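Mannan endo-1,6-alpha-mannosidase (Chaetomium thermophilum, PDB 6RY0) probably cleaves alpha-1,6-mannosidic linkages as a calcium-binding glycoside hydrolase family 76 enzyme, and is implicated in transferring GPI-anchored glycoproteins into the fungal cell wall. Local coordinates at residues Val357-Gly362 with Met393-Ala398; Val361-Gly366 with Gly376-Pro381. All coordinates share one frame; numbering follows the deposited sequence.

Interaction 1 of 2, residues Val357-Gly362 with Met393-Ala398; sequences VKQCVG and MSVLAA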
loop_
_atom_site.group_PDB
_atom_site.type_symbol
_atom_site.label_atom_id
_atom_site.label_comp_id
_atom_site.label_asym_id
_atom_site.label_seq_id
_atom_site.Cartn_x
_atom_site.Cartn_y
_atom_site.Cartn_z
ATOM N N VAL A 357 -13.200 15.311 1.970
ATOM C CA VAL A 357 -13.091 16.691 1.471
ATOM C C VAL A 357 -13.841 17.676 2.362
ATOM O O VAL A 357 -13.440 18.831 2.456
ATOM C CB VAL A 357 -13.480 16.875 0.017
ATOM C CG1 VAL A 357 -12.519 16.142 -0.905
ATOM C CG2 VAL A 357 -14.901 16.520 -0.281
ATOM N N LYS A 358 -14.895 17.251 3.052
ATOM C CA LYS A 358 -15.638 18.174 3.927
ATOM C C LYS A 358 -14.742 18.771 5.006
ATOM O O LYS A 358 -14.970 19.913 5.411
ATOM C CB LYS A 358 -16.828 17.462 4.548
ATOM C CG LYS A 358 -17.618 18.299 5.519
ATOM C CD LYS A 358 -18.547 19.224 4.805
ATOM C CE LYS A 358 -19.418 19.998 5.789
ATOM N NZ LYS A 358 -20.221 21.029 5.086
ATOM N N GLN A 359 -13.730 18.021 5.473
ATOM C CA GLN A 359 -12.854 18.509 6.506
ATOM C C GLN A 359 -11.543 19.068 5.993
ATOM O O GLN A 359 -10.727 19.519 6.800
ATOM C CB GLN A 359 -12.652 17.484 7.633
ATOM C CG GLN A 359 -12.019 16.164 7.215
ATOM C CD GLN A 359 -10.509 16.245 7.032
ATOM O OE1 GLN A 359 -9.768 16.625 7.948
ATOM N NE2 GLN A 359 -10.042 15.889 5.851
ATOM N N CYS A 360 -11.349 19.133 4.670
ATOM C CA CYS A 360 -10.168 19.790 4.110
ATOM C C CYS A 360 -10.452 21.283 3.976
ATOM O O CYS A 360 -10.648 21.815 2.881
ATOM C CB CYS A 360 -9.761 19.204 2.777
ATOM S SG CYS A 360 -9.136 17.505 2.841
ATOM N N VAL A 361 -10.467 21.955 5.131
ATOM C CA VAL A 361 -10.833 23.360 5.224
ATOM C C VAL A 361 -9.895 24.103 6.166
ATOM O O VAL A 361 -10.183 25.229 6.562
ATOM C CB VAL A 361 -12.284 23.540 5.690
ATOM C CG1 VAL A 361 -13.240 23.009 4.642
ATOM C CG2 VAL A 361 -12.536 22.903 7.048
ATOM N N GLY A 362 -8.778 23.493 6.556
ATOM C CA GLY A 362 -7.947 24.077 7.586
ATOM C C GLY A 362 -7.140 25.271 7.163
ATOM O O GLY A 362 -6.778 25.431 5.991
ATOM N N MET A 393 -1.890 12.682 1.752
ATOM C CA MET A 393 -1.784 11.535 0.849
ATOM C C MET A 393 -3.105 10.757 0.815
ATOM O O MET A 393 -3.554 10.310 -0.246
ATOM C CB MET A 393 -0.643 10.628 1.322
ATOM C CG MET A 393 -0.224 9.573 0.281
ATOM S SD MET A 393 0.939 8.327 0.876
ATOM C CE MET A 393 2.218 9.367 1.542
ATOM N N SER A 394 -3.710 10.586 1.994
ATOM C CA SER A 394 -4.946 9.843 2.085
ATOM C C SER A 394 -6.100 10.531 1.386
ATOM O O SER A 394 -6.903 9.847 0.733
ATOM C CB SER A 394 -5.275 9.519 3.545
ATOM O OG SER A 394 -4.359 8.563 4.040
ATOM N N VAL A 395 -6.220 11.859 1.503
ATOM C CA VAL A 395 -7.288 12.537 0.791
ATOM C C VAL A 395 -7.031 12.511 -0.720
ATOM O O VAL A 395 -7.956 12.298 -1.500
ATOM C CB VAL A 395 -7.516 13.963 1.297
ATOM C CG1 VAL A 395 -8.653 14.621 0.521
ATOM C CG2 VAL A 395 -7.823 13.933 2.793
ATOM N N LEU A 396 -5.783 12.725 -1.137
ATOM C CA LEU A 396 -5.441 12.610 -2.549
ATOM C C LEU A 396 -5.871 11.247 -3.111
ATOM O O LEU A 396 -6.472 11.158 -4.188
ATOM C CB LEU A 396 -3.952 12.834 -2.754
ATOM C CG LEU A 396 -3.406 12.567 -4.167
ATOM C CD1 LEU A 396 -4.051 13.466 -5.183
ATOM C CD2 LEU A 396 -1.899 12.756 -4.167
ATOM N N ALA A 397 -5.554 10.183 -2.379
ATOM C CA ALA A 397 -5.917 8.837 -2.785
ATOM C C ALA A 397 -7.430 8.664 -2.897
ATOM O O ALA A 397 -7.938 8.116 -3.874
ATOM C CB ALA A 397 -5.350 7.850 -1.761
ATOM N N ALA A 398 -8.158 9.134 -1.894
ATOM C CA ALA A 398 -9.610 8.965 -1.880
ATOM C C ALA A 398 -10.272 9.722 -3.016
ATOM O O ALA A 398 -11.180 9.209 -3.671
ATOM C CB ALA A 398 -10.188 9.399 -0.532
#
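Two first torsions bring Cys-360 and Val-395 together: SG is anti to the carbonyl carbon of its own residue (chi1 -68°), and Val-395 sets CG1 anti to its backbone N (chi1 -180°) with CG2 beside that N. The motif is an inverse gamma turn centred on Cys-360, following on helix 342-358 and packed on helix 389-401 of this largely helical family 76 enzyme. SG meets the fork of the valine almost evenly, lying 3.7 Å from Val-395 CG1 and 3.8 Å from Val-395 CG2. The same SG is also bonded in the disulfide to Cys-369, so helix 389-401 packs against a cross-linked loop. A backbone hydrogen bond runs from Cys-360 N to Val-357 O at 3.1 Å. Val-357 adds a looser methyl contact, its CG1 4.4 Å from Val-395 CG1. No hydrogen bond crosses the contact; the amide of Gln-359 is directed elsewhere, NE2 donating to Ala-356 O and OE1 taking a weak bond from Gly-370 N. Even so, Gln-359 NE2 passes 4.3 Å from Val-395 CG2.

Interaction 2 of 2, residues Val361-Gly366 with Gly376-Pro381; sequences VGPPTG and GKFVDP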
loop_
_atom_site.group_PDB
_atom_site.type_symbol
_atom_site.label_atom_id
_atom_site.label_comp_id
_atom_site.label_asym_id
_atom_site.label_seq_id
_atom_site.Cartn_x
_atom_site.Cartn_y
_atom_site.Cartn_z
ATOM N N VAL A 361 -10.467 21.955 5.131
ATOM C CA VAL A 361 -10.833 23.360 5.224
ATOM C C VAL A 361 -9.895 24.103 6.166
ATOM O O VAL A 361 -10.183 25.229 6.562
ATOM C CB VAL A 361 -12.284 23.540 5.690
ATOM C CG1 VAL A 361 -13.240 23.009 4.642
ATOM C CG2 VAL A 361 -12.536 22.903 7.048
ATOM N N GLY A 362 -8.778 23.493 6.556
ATOM C CA GLY A 362 -7.947 24.077 7.586
ATOM C C GLY A 362 -7.140 25.271 7.163
ATOM O O GLY A 362 -6.778 25.431 5.991
ATOM N N PRO A 363 -6.797 26.112 8.136
ATOM C CA PRO A 363 -5.838 27.178 7.886
ATOM C C PRO A 363 -4.460 26.558 7.691
ATOM O O PRO A 363 -4.238 25.427 8.104
ATOM C CB PRO A 363 -5.897 27.993 9.172
ATOM C CG PRO A 363 -6.217 27.018 10.221
ATOM C CD PRO A 363 -7.134 25.987 9.564
ATOM N N PRO A 364 -3.532 27.274 7.068
ATOM C CA PRO A 364 -3.625 28.667 6.645
ATOM C C PRO A 364 -4.193 28.852 5.251
ATOM O O PRO A 364 -4.298 29.966 4.797
ATOM C CB PRO A 364 -2.160 29.120 6.662
ATOM C CG PRO A 364 -1.376 27.853 6.350
ATOM C CD PRO A 364 -2.160 26.728 6.956
ATOM N N THR A 365 -4.495 27.763 4.562
ATOM C CA THR A 365 -4.829 27.822 3.144
ATOM C C THR A 365 -6.337 27.830 2.892
ATOM O O THR A 365 -6.756 28.125 1.779
ATOM C CB THR A 365 -4.257 26.619 2.429
ATOM O OG1 THR A 365 -4.836 25.472 3.062
ATOM C CG2 THR A 365 -2.721 26.578 2.520
ATOM N N GLY A 366 -7.119 27.442 3.896
ATOM C CA GLY A 366 -8.549 27.201 3.731
ATOM C C GLY A 366 -8.872 25.844 3.112
ATOM O O GLY A 366 -10.036 25.543 2.895
ATOM N N GLY A 376 -16.261 14.980 10.938
ATOM C CA GLY A 376 -16.817 16.111 10.221
ATOM C C GLY A 376 -16.111 17.437 10.389
ATOM O O GLY A 376 -16.587 18.439 9.846
ATOM N N LYS A 377 -14.999 17.455 11.110
ATOM C CA LYS A 377 -14.312 18.705 11.438
ATOM C C LYS A 377 -12.830 18.569 11.147
ATOM O O LYS A 377 -12.242 17.520 11.365
ATOM C CB LYS A 377 -14.498 19.038 12.926
ATOM C CG LYS A 377 -15.943 19.070 13.360
ATOM C CD LYS A 377 -16.112 19.356 14.841
ATOM C CE LYS A 377 -17.576 19.323 15.274
ATOM N NZ LYS A 377 -17.750 19.699 16.697
ATOM N N PHE A 378 -12.239 19.669 10.703
ATOM C CA PHE A 378 -10.801 19.760 10.555
ATOM C C PHE A 378 -10.138 19.718 11.913
ATOM O O PHE A 378 -10.504 20.467 12.814
ATOM C CB PHE A 378 -10.413 21.051 9.831
ATOM C CG PHE A 378 -8.925 21.268 9.787
ATOM C CD1 PHE A 378 -8.144 20.574 8.859
ATOM C CD2 PHE A 378 -8.289 22.112 10.683
ATOM C CE1 PHE A 378 -6.785 20.713 8.842
ATOM C CE2 PHE A 378 -6.941 22.278 10.638
ATOM C CZ PHE A 378 -6.175 21.569 9.719
ATOM N N VAL A 379 -9.127 18.874 12.034
ATOM C CA VAL A 379 -8.257 18.767 13.188
ATOM C C VAL A 379 -6.844 18.992 12.657
ATOM O O VAL A 379 -6.417 18.354 11.704
ATOM C CB VAL A 379 -8.354 17.365 13.834
ATOM C CG1 VAL A 379 -7.373 17.228 14.947
ATOM C CG2 VAL A 379 -9.778 17.080 14.311
ATOM N N ASP A 380 -6.110 19.894 13.299
ATOM C CA ASP A 380 -4.758 20.168 12.863
ATOM C C ASP A 380 -3.884 18.925 12.998
ATOM O O ASP A 380 -3.833 18.321 14.063
ATOM C CB ASP A 380 -4.181 21.292 13.730
ATOM C CG ASP A 380 -2.969 21.911 13.121
ATOM O OD1 ASP A 380 -2.007 21.203 12.846
ATOM O OD2 ASP A 380 -2.999 23.104 12.805
ATOM N N PRO A 381 -3.169 18.540 11.924
ATOM C CA PRO A 381 -2.235 17.415 12.023
ATOM C C PRO A 381 -1.220 17.514 13.141
ATOM O O PRO A 381 -0.694 16.480 13.551
ATOM C CB PRO A 381 -1.576 17.377 10.637
ATOM C CG PRO A 381 -2.675 17.889 9.738
ATOM C CD PRO A 381 -3.356 18.974 10.526
HETATM O O HOH W 1 -3.511 24.233 10.290
#
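A classic beta bulge, in which Val-361 and Gly-362 both face Arg-368, presents the backbone on which the Phe-378 ring lies. The main evidence is a CH-pi contact: Gly-362 CA stands 3.5 Å from the centroid of the Phe-378 ring and only 2° off the ring normal. All six ring carbons are consequently almost equally far from this CA. The absence of a side chain is what permits so close a seat, since a beta carbon on Gly-362 would run into Phe-378 CZ. Phe-378 reaches the site by placing CG anti to its backbone N (chi1 174°), with chi2 of 79° turning the ring broadside to the glycine. Neighbours on both sides of Gly-362 extend the apolar patch. Val-361 CG2 lies 4.0 Å from Phe-378 CB, the two side chains running past each other in opposite senses, while Pro-363 CD approaches Phe-378 CE2 obliquely at 3.9 Å. A leucine in place of Phe-378 has no flat face, and would probably leave Gly-362 CA without its CH-pi partner and Pro-363 CD less closely packed.

Beyond the ring the segments are joined through water. One molecule donates to Pro-363 O at 2.6 Å and to Asp-380 OD2 at 2.8 Å, bridging a backbone carbonyl and a carboxylate. The other carboxylate oxygen, OD1, forms a salt bridge with Arg-368 and accepts from Ser-382 N, so both oxygens have partners, OD2 through water and OD1 directly. Neither segment contains regular helix or strand: the whole contact sits within the connection that leaves helix 342-358 and leads to helix 389-401.

Followed from the N terminus, the chain runs from the last part of helix 342-358 through 357-362, which overlaps 361-366, then turns back through 376-381 and enters helix 389-401, which carries 393-398. Interaction 2 closes the shorter loop, with 9 residues between its segments, and interaction 1 the longer one, with 30. The smaller closure nests wholly inside the larger, sharing Val-361 and Gly-362 with its first segment, and their centres are about 10 Å apart. They also touch directly, Gln-359 O lying 3.4 Å from Phe-378 CB. Interaction 1 thus joins the two helix-bearing ends of the connection, whereas interaction 2 folds its irregular middle upon itself, farther from the chain's centre.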